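PDB 1S2X: Cag-Z from Helicobacter pylori, which is of unknown function but is encoded on the cag pathogenicity island, which specifies a type IV secretion system. Local coordinates for residues A[95-98]-A[99-103]. The protein carries 1 engineered substitution. Residues are numbered along the deposited sequence; the frame is centred on the assembly and turned at random.
Sequences KTFA and ESTIK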
loop_
_atom_site.group_PDB
_atom_site.type_symbol
_atom_site.label_atom_id
_atom_site.label_comp_id
_atom_site.label_asym_id
_atom_site.label_seq_id
_atom_site.Cartn_x
_atom_site.Cartn_y
_atom_site.Cartn_z
ATOM N N LYS A 95 -2.712 -23.927 2.114
ATOM C CA LYS A 95 -3.897 -24.353 2.844
ATOM C C LYS A 95 -4.389 -25.704 2.339
ATOM O O LYS A 95 -4.745 -26.588 3.116
ATOM C CB LYS A 95 -5.032 -23.334 2.744
ATOM C CG LYS A 95 -5.940 -23.372 3.971
ATOM C CD LYS A 95 -7.210 -22.555 3.772
ATOM C CE LYS A 95 -8.429 -23.460 3.668
ATOM N NZ LYS A 95 -9.619 -22.853 4.328
ATOM N N THR A 96 -4.414 -25.873 1.016
ATOM C CA THR A 96 -4.926 -27.139 0.500
ATOM C C THR A 96 -3.995 -28.289 0.886
ATOM O O THR A 96 -4.470 -29.282 1.438
ATOM C CB THR A 96 -5.114 -27.103 -1.024
ATOM O OG1 THR A 96 -5.906 -25.970 -1.386
ATOM C CG2 THR A 96 -5.876 -28.341 -1.495
ATOM N N PHE A 97 -2.711 -28.151 0.596
ATOM C CA PHE A 97 -1.700 -29.157 0.884
ATOM C C PHE A 97 -1.644 -29.497 2.366
ATOM O O PHE A 97 -1.263 -30.617 2.718
ATOM C CB PHE A 97 -0.302 -28.711 0.441
ATOM C CG PHE A 97 0.746 -29.809 0.580
ATOM C CD1 PHE A 97 0.919 -30.748 -0.421
ATOM C CD2 PHE A 97 1.545 -29.886 1.705
ATOM C CE1 PHE A 97 1.865 -31.751 -0.305
ATOM C CE2 PHE A 97 2.494 -30.880 1.835
ATOM C CZ PHE A 97 2.655 -31.817 0.828
ATOM N N ALA A 98 -2.013 -28.567 3.246
ATOM C CA ALA A 98 -2.028 -28.945 4.661
ATOM C C ALA A 98 -3.230 -29.842 4.968
ATOM O O ALA A 98 -3.136 -30.795 5.743
ATOM C CB ALA A 98 -2.039 -27.725 5.559
ATOM N N GLU A 99 -4.370 -29.524 4.361
ATOM C CA GLU A 99 -5.601 -30.278 4.566
ATOM C C GLU A 99 -5.517 -31.611 3.827
ATOM O O GLU A 99 -6.324 -32.513 4.039
ATOM C CB GLU A 99 -6.833 -29.509 4.098
ATOM C CG GLU A 99 -6.943 -28.088 4.598
ATOM C CD GLU A 99 -7.943 -27.254 3.819
ATOM O OE1 GLU A 99 -7.927 -27.316 2.570
ATOM O OE2 GLU A 99 -8.739 -26.545 4.479
ATOM N N SER A 100 -4.522 -31.733 2.954
ATOM C CA SER A 100 -4.325 -32.990 2.240
ATOM C C SER A 100 -3.267 -33.840 2.943
ATOM O O SER A 100 -3.099 -35.019 2.631
ATOM C CB SER A 100 -3.902 -32.742 0.790
ATOM O OG SER A 100 -4.942 -32.174 0.016
ATOM N N THR A 101 -2.549 -33.213 3.874
ATOM C CA THR A 101 -1.371 -33.835 4.460
ATOM C C THR A 101 -1.446 -34.002 5.970
ATOM O O THR A 101 -0.659 -34.774 6.524
ATOM C CB THR A 101 -0.118 -32.986 4.124
ATOM O OG1 THR A 101 0.122 -33.006 2.712
ATOM C CG2 THR A 101 1.129 -33.557 4.783
ATOM N N ILE A 102 -2.342 -33.299 6.649
ATOM C CA ILE A 102 -2.277 -33.213 8.109
ATOM C C ILE A 102 -3.530 -33.778 8.753
ATOM O O ILE A 102 -4.619 -33.217 8.659
ATOM C CB ILE A 102 -2.034 -31.747 8.528
ATOM C CG1 ILE A 102 -0.793 -31.136 7.869
ATOM C CG2 ILE A 102 -1.960 -31.588 10.033
ATOM C CD1 ILE A 102 -0.259 -29.896 8.531
ATOM N N LYS A 103 -3.391 -34.928 9.418
ATOM C CA LYS A 103 -4.553 -35.647 9.925
ATOM C C LYS A 103 -5.092 -35.070 11.220
ATOM O O LYS A 103 -6.304 -35.025 11.441
ATOM C CB LYS A 103 -4.224 -37.137 10.130
ATOM C CG LYS A 103 -4.586 -37.978 8.912
ATOM C CD LYS A 103 -3.871 -37.447 7.677
ATOM C CE LYS A 103 -4.731 -37.529 6.424
ATOM N NZ LYS A 103 -3.885 -37.533 5.189
#
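The ring of Phe97 carries the hydroxyl of Thr101 over one face. Atom OG1 of Thr101 sits 3.2 Å above the ring plane, over its centre, and its nearest ring atom is CE2 of Phe97 at 3.3 Å. With chi1 at -173°, CG of Phe97 points away from the backbone N and the ring reaches the Thr101 hydroxyl. The same hydroxyl donates a hydrogen bond of 2.8 Å from Thr101 OG1 to Phe97 O. That bond lies in the carbonyl plane, with a C=O...donor angle of 160°. This side-chain-to-backbone bond helps hold the hydroxyl oxygen over the ring. On another side of the helix, the extended side chain of Glu99 runs back to Lys95, whose chain is bent at chi3 and chi4. OE2 of Glu99 meets CE of Lys95 at 3.2 Å, while the salt bridge to NZ of Lys95 is long at 3.8 Å. Lys186 makes a second, long and weak ion pair with OE2 of Glu99. Ala98 is buried, and its CB touches CD1 of Ile102 at 4.1 Å. Ala98 packs on Leu108 and Ile102 on Phe111, both of helix 105-135. Glu99 N bonds to Lys95 O at 3.2 Å. Ala98 O receives Thr101 N at 3.1 Å and, weakly, Ile102 N. Such mixed i to i+3 and i to i+4 bonds are common in the last turn of a helix, here near the end of helix 74-101, ahead of the short connection to helix 105-135.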